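PDB 5KOL: uncharacterized protein from Escherichia coli O157:H7, which is of unknown function, belongs to the CinA family, and probably lacks the nicotinamide-nucleotide amidohydrolase activity associated with PncC proteins. Local coordinates for residues R35-E40 with A63-F68; A96-G101 with A113-G118. All coordinates share one frame; numbering follows the deposited sequence.

Interactions 1 and 2 are both buried and meet on the same mixed sheet, which backbone bonds hold together and side chains roof, one task for each contact. Interaction 1 joins strands 36-40 and 61-67 edge to edge through hydrogen bonds between main chains, helped by a threonine hydroxyl and two waters. Interaction 2 lays helix 92-106 on strand 110-116 through alanine methyls and one methionine, with no hydrogen bond between residues 96-101 and 113-118. Strands 36-40 and 110-116 are neighbours in the sheet: A39 O lies 3.0 Å from I114 N, a probable hydrogen bond, and A39 CB packs against M98 O. Strand 36-40 thus links the two contacts, while strand 61-67 continues the sheet into the second subunit.

Interaction 1 (R35-E40 with A63-F68); sequences RLTTAE and AGFVTF
A63 meets T37 and T38 where strand 61-67 runs parallel beside strand 36-40, the two strands of a beta-alpha-beta unit whose helix is 46-52. A63 O takes T37 OG1 at 2.8 Å, the hydroxyl sitting above the carbonyl plane, 42° out of it. T37 reaches there because OG1 is anti to its backbone N (chi1 -176°). A weak bond of 3.4 Å from T38 N shares A63 O, while a water bridges A63 N to L36 O. Next comes G64, whose CA faces T38 OG1; that hydroxyl is also bonded to Y61 OH. F65 N then donates to T38 O at 2.9 Å, and on the face with T37 and A39 the ring crosses the T37 side chain obliquely, CE2 lying 3.6 Å from T37 OG1. F65 O receives E40 N at 3.0 Å and a second water, which also ties T38 OG1 to E40 OE2. On the face with T38, V66 CG2 touches E40 CG at 4.0 Å; beyond it the E40 carboxylate is gripped by T43 OG1 and by the backbone N of L47 and A48 at helix 46-52. G64, F65 and V66 pair antiparallel with a strand of the second subunit, extending the sheet. The last bond is straight: T67 N meets E40 O at 2.9 Å, with 171° at the hydrogen and the donor nearly along the C=O axis.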
loop_
_atom_site.group_PDB
_atom_site.type_symbol
_atom_site.label_atom_id
_atom_site.label_comp_id
_atom_site.label_asym_id
_atom_site.label_seq_id
_atom_site.Cartn_x
_atom_site.Cartn_y
_atom_site.Cartn_z
ATOM N N ARG A 35 16.007 5.421 6.409
ATOM C CA ARG A 35 15.080 4.754 5.506
ATOM C C ARG A 35 13.740 4.512 6.203
ATOM O O ARG A 35 13.694 3.969 7.310
ATOM C CB ARG A 35 15.664 3.436 4.983
ATOM C CG ARG A 35 14.752 2.762 3.973
ATOM C CD ARG A 35 15.517 2.156 2.785
ATOM N NE ARG A 35 16.333 3.156 2.103
ATOM C CZ ARG A 35 16.092 3.629 0.878
ATOM N NH1 ARG A 35 15.046 3.208 0.171
ATOM N NH2 ARG A 35 16.902 4.539 0.347
ATOM N N LEU A 36 12.662 4.941 5.564
ATOM C CA LEU A 36 11.317 4.912 6.128
ATOM C C LEU A 36 10.536 3.726 5.575
ATOM O O LEU A 36 10.722 3.322 4.425
ATOM C CB LEU A 36 10.575 6.218 5.795
ATOM C CG LEU A 36 9.100 6.383 6.171
ATOM C CD1 LEU A 36 8.973 6.619 7.694
ATOM C CD2 LEU A 36 8.489 7.558 5.362
ATOM N N THR A 37 9.669 3.160 6.415
ATOM C CA THR A 37 8.693 2.169 5.995
ATOM C C THR A 37 7.372 2.500 6.681
ATOM O O THR A 37 7.342 3.211 7.688
ATOM C CB THR A 37 9.152 0.739 6.339
ATOM O OG1 THR A 37 8.208 -0.222 5.822
ATOM C CG2 THR A 37 9.298 0.580 7.860
ATOM N N THR A 38 6.275 1.999 6.118
ATOM C CA THR A 38 4.933 2.329 6.595
ATOM C C THR A 38 4.077 1.074 6.678
ATOM O O THR A 38 4.279 0.115 5.929
ATOM C CB THR A 38 4.228 3.342 5.679
ATOM O OG1 THR A 38 4.107 2.786 4.356
ATOM C CG2 THR A 38 5.043 4.630 5.616
ATOM N N ALA A 39 3.111 1.103 7.595
ATOM C CA ALA A 39 2.140 0.037 7.785
ATOM C C ALA A 39 0.789 0.696 8.000
ATOM O O ALA A 39 0.666 1.571 8.858
ATOM C CB ALA A 39 2.510 -0.854 8.994
ATOM N N GLU A 40 -0.228 0.304 7.237
ATOM C CA GLU A 40 -1.512 0.967 7.422
ATOM C C GLU A 40 -2.650 -0.018 7.257
ATOM O O GLU A 40 -2.511 -1.061 6.617
ATOM C CB GLU A 40 -1.692 2.158 6.463
ATOM C CG GLU A 40 -1.369 1.834 5.039
ATOM C CD GLU A 40 -1.281 3.066 4.155
ATOM O OE1 GLU A 40 -2.193 3.920 4.217
ATOM O OE2 GLU A 40 -0.324 3.137 3.361
ATOM N N ALA A 63 9.360 0.454 1.042
ATOM C CA ALA A 63 8.477 -0.628 1.470
ATOM C C ALA A 63 7.267 -0.081 2.202
ATOM O O ALA A 63 7.402 0.535 3.273
ATOM C CB ALA A 63 9.233 -1.618 2.365
ATOM N N GLY A 64 6.082 -0.347 1.678
ATOM C CA GLY A 64 4.840 -0.005 2.344
ATOM C C GLY A 64 3.963 -1.228 2.481
ATOM O O GLY A 64 3.839 -2.020 1.546
ATOM N N PHE A 65 3.341 -1.379 3.647
ATOM C CA PHE A 65 2.487 -2.523 3.921
ATOM C C PHE A 65 1.065 -2.039 4.142
ATOM O O PHE A 65 0.851 -1.039 4.835
ATOM C CB PHE A 65 3.003 -3.288 5.145
ATOM C CG PHE A 65 4.422 -3.749 4.994
ATOM C CD1 PHE A 65 4.709 -4.876 4.233
ATOM C CD2 PHE A 65 5.466 -3.052 5.578
ATOM C CE1 PHE A 65 6.011 -5.304 4.069
ATOM C CE2 PHE A 65 6.781 -3.484 5.424
ATOM C CZ PHE A 65 7.046 -4.611 4.665
ATOM N N VAL A 66 0.113 -2.721 3.517
ATOM C CA VAL A 66 -1.300 -2.532 3.781
ATOM C C VAL A 66 -1.816 -3.838 4.355
ATOM O O VAL A 66 -1.727 -4.885 3.701
ATOM C CB VAL A 66 -2.075 -2.125 2.516
ATOM C CG1 VAL A 66 -3.535 -1.998 2.824
ATOM C CG2 VAL A 66 -1.531 -0.780 1.968
ATOM N N THR A 67 -2.344 -3.785 5.576
ATOM C CA THR A 67 -2.803 -4.991 6.288
ATOM C C THR A 67 -4.185 -4.662 6.837
ATOM O O THR A 67 -4.301 -4.146 7.954
ATOM C CB THR A 67 -1.835 -5.388 7.410
ATOM O OG1 THR A 67 -1.605 -4.258 8.244
ATOM C CG2 THR A 67 -0.497 -5.834 6.828
ATOM N N PHE A 68 -5.217 -4.971 6.051
ATOM C CA PHE A 68 -6.579 -4.544 6.344
ATOM C C PHE A 68 -7.285 -5.446 7.348
ATOM O O PHE A 68 -8.265 -5.006 7.960
ATOM C CB PHE A 68 -7.401 -4.490 5.044
ATOM C CG PHE A 68 -8.618 -3.601 5.121
ATOM C CD1 PHE A 68 -8.491 -2.213 5.026
ATOM C CD2 PHE A 68 -9.882 -4.142 5.283
ATOM C CE1 PHE A 68 -9.614 -1.387 5.100
ATOM C CE2 PHE A 68 -11.008 -3.328 5.355
ATOM C CZ PHE A 68 -10.880 -1.951 5.261
HETATM O O HOH W 1 11.335 1.292 3.018
HETATM O O HOH W 2 1.762 1.478 4.155
#

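Interaction 2 (A96-G101 with A113-G118); sequences AEMATG and AITGYG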
loop_
_atom_site.group_PDB
_atom_site.type_symbol
_atom_site.label_atom_id
_atom_site.label_comp_id
_atom_site.label_asym_id
_atom_site.label_seq_id
_atom_site.Cartn_x
_atom_site.Cartn_y
_atom_site.Cartn_z
ATOM N N ALA A 96 1.607 -0.019 17.806
ATOM C CA ALA A 96 3.024 -0.162 18.121
ATOM C C ALA A 96 3.621 -1.399 17.454
ATOM O O ALA A 96 4.688 -1.329 16.826
ATOM C CB ALA A 96 3.220 -0.204 19.643
ATOM N N GLU A 97 2.943 -2.548 17.565
ATOM C CA GLU A 97 3.440 -3.754 16.894
ATOM C C GLU A 97 3.481 -3.601 15.382
ATOM O O GLU A 97 4.364 -4.178 14.729
ATOM C CB GLU A 97 2.603 -4.981 17.254
ATOM C CG GLU A 97 2.634 -5.330 18.711
ATOM C CD GLU A 97 1.793 -6.544 18.992
ATOM O OE1 GLU A 97 0.608 -6.322 19.288
ATOM O OE2 GLU A 97 2.307 -7.681 18.934
ATOM N N MET A 98 2.516 -2.887 14.786
ATOM C CA MET A 98 2.611 -2.720 13.339
ATOM C C MET A 98 3.846 -1.917 12.971
ATOM O O MET A 98 4.497 -2.202 11.962
ATOM C CB MET A 98 1.373 -2.056 12.725
ATOM C CG MET A 98 0.096 -2.877 12.772
ATOM S SD MET A 98 -1.424 -1.910 12.468
ATOM C CE MET A 98 -1.140 -1.411 10.741
ATOM N N ALA A 99 4.185 -0.912 13.785
ATOM C CA ALA A 99 5.363 -0.092 13.514
ATOM C C ALA A 99 6.655 -0.900 13.655
ATOM O O ALA A 99 7.594 -0.715 12.874
ATOM C CB ALA A 99 5.383 1.117 14.448
ATOM N N THR A 100 6.740 -1.785 14.656
ATOM C CA THR A 100 7.958 -2.580 14.777
ATOM C C THR A 100 7.988 -3.724 13.776
ATOM O O THR A 100 9.072 -4.096 13.307
ATOM C CB THR A 100 8.129 -3.131 16.201
ATOM O OG1 THR A 100 6.999 -3.936 16.557
ATOM C CG2 THR A 100 8.278 -1.996 17.204
ATOM N N GLY A 101 6.823 -4.286 13.430
ATOM C CA GLY A 101 6.787 -5.300 12.389
ATOM C C GLY A 101 7.260 -4.780 11.043
ATOM O O GLY A 101 7.979 -5.474 10.320
ATOM N N ALA A 113 2.844 3.760 11.644
ATOM C CA ALA A 113 1.724 2.823 11.629
ATOM C C ALA A 113 0.398 3.558 11.839
ATOM O O ALA A 113 0.322 4.510 12.621
ATOM C CB ALA A 113 1.923 1.731 12.695
ATOM N N ILE A 114 -0.642 3.139 11.117
ATOM C CA ILE A 114 -1.976 3.740 11.235
ATOM C C ILE A 114 -3.007 2.630 11.330
ATOM O O ILE A 114 -3.084 1.773 10.443
ATOM C CB ILE A 114 -2.343 4.659 10.054
ATOM C CG1 ILE A 114 -1.295 5.733 9.803
ATOM C CG2 ILE A 114 -3.719 5.330 10.311
ATOM C CD1 ILE A 114 -1.654 6.686 8.625
ATOM N N THR A 115 -3.825 2.659 12.379
ATOM C CA THR A 115 -4.957 1.741 12.470
ATOM C C THR A 115 -6.101 2.484 13.146
ATOM O O THR A 115 -5.901 3.085 14.206
ATOM C CB THR A 115 -4.594 0.453 13.242
ATOM O OG1 THR A 115 -5.754 -0.392 13.369
ATOM C CG2 THR A 115 -3.996 0.763 14.636
ATOM N N GLY A 116 -7.286 2.470 12.528
ATOM C CA GLY A 116 -8.401 3.238 13.061
ATOM C C GLY A 116 -9.743 2.845 12.474
ATOM O O GLY A 116 -9.858 1.902 11.686
ATOM N N TYR A 117 -10.778 3.600 12.892
ATOM C CA TYR A 117 -12.142 3.498 12.375
ATOM C C TYR A 117 -12.449 4.737 11.532
ATOM O O TYR A 117 -12.746 5.807 12.067
ATOM C CB TYR A 117 -13.144 3.367 13.513
ATOM C CG TYR A 117 -12.985 2.099 14.322
ATOM C CD1 TYR A 117 -13.358 0.861 13.800
ATOM C CD2 TYR A 117 -12.480 2.140 15.619
ATOM C CE1 TYR A 117 -13.223 -0.302 14.549
ATOM C CE2 TYR A 117 -12.341 0.979 16.373
ATOM C CZ TYR A 117 -12.705 -0.233 15.831
ATOM O OH TYR A 117 -12.562 -1.377 16.587
ATOM N N GLY A 118 -12.395 4.583 10.210
ATOM C CA GLY A 118 -12.747 5.690 9.333
ATOM C C GLY A 118 -14.183 6.140 9.505
ATOM O O GLY A 118 -14.489 7.327 9.369
#
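In the helical turn that presses M98 and A99 onto A113, the shortest polar bond within the two segments is the helical one from G101 N to E97 O, 2.8 Å. No hydrogen bond joins residues 96-101 to 113-118; just outside, A99 O is hydrogen-bonded to S111 OG earlier in the strand. The contact itself is made by small and flexible apolar groups. The A113 methyl carries much of it: CB points at the helix and lies 3.6 Å from A99 N, with M98 CB at 3.8 Å and A99 CB at 3.9 Å. Alanines on both sides let the backbone come close, and the segment axes approach to 7.5 Å at an angle of 148°, so the helix runs roughly antiparallel to the strand that follows it. M98 extends the contact along the strand. Its SD lies alongside T115 CB, 4.0 Å away, and a bend at the last torsion (chi3 65°) turns the methyl toward the sheet, so that CE rests 3.7 Å from I114 O. The same methyl packs on T67 OG1 and E40 N, so one side chain touches all three parallel strands. The T115 hydroxyl OG1 is hydrogen-bonded to A89 O. I114 points away from the helix, to V132 and F134, while its backbone pairs with S41; A113 and T115 pair with A135 and W133 on the antiparallel strand 131-138. Helix 92-106 covers the sheet face bearing T37 and A39, and helix 46-52 packs on the face bearing T38: the layered alpha/beta/alpha build of a mixed sheet between helices.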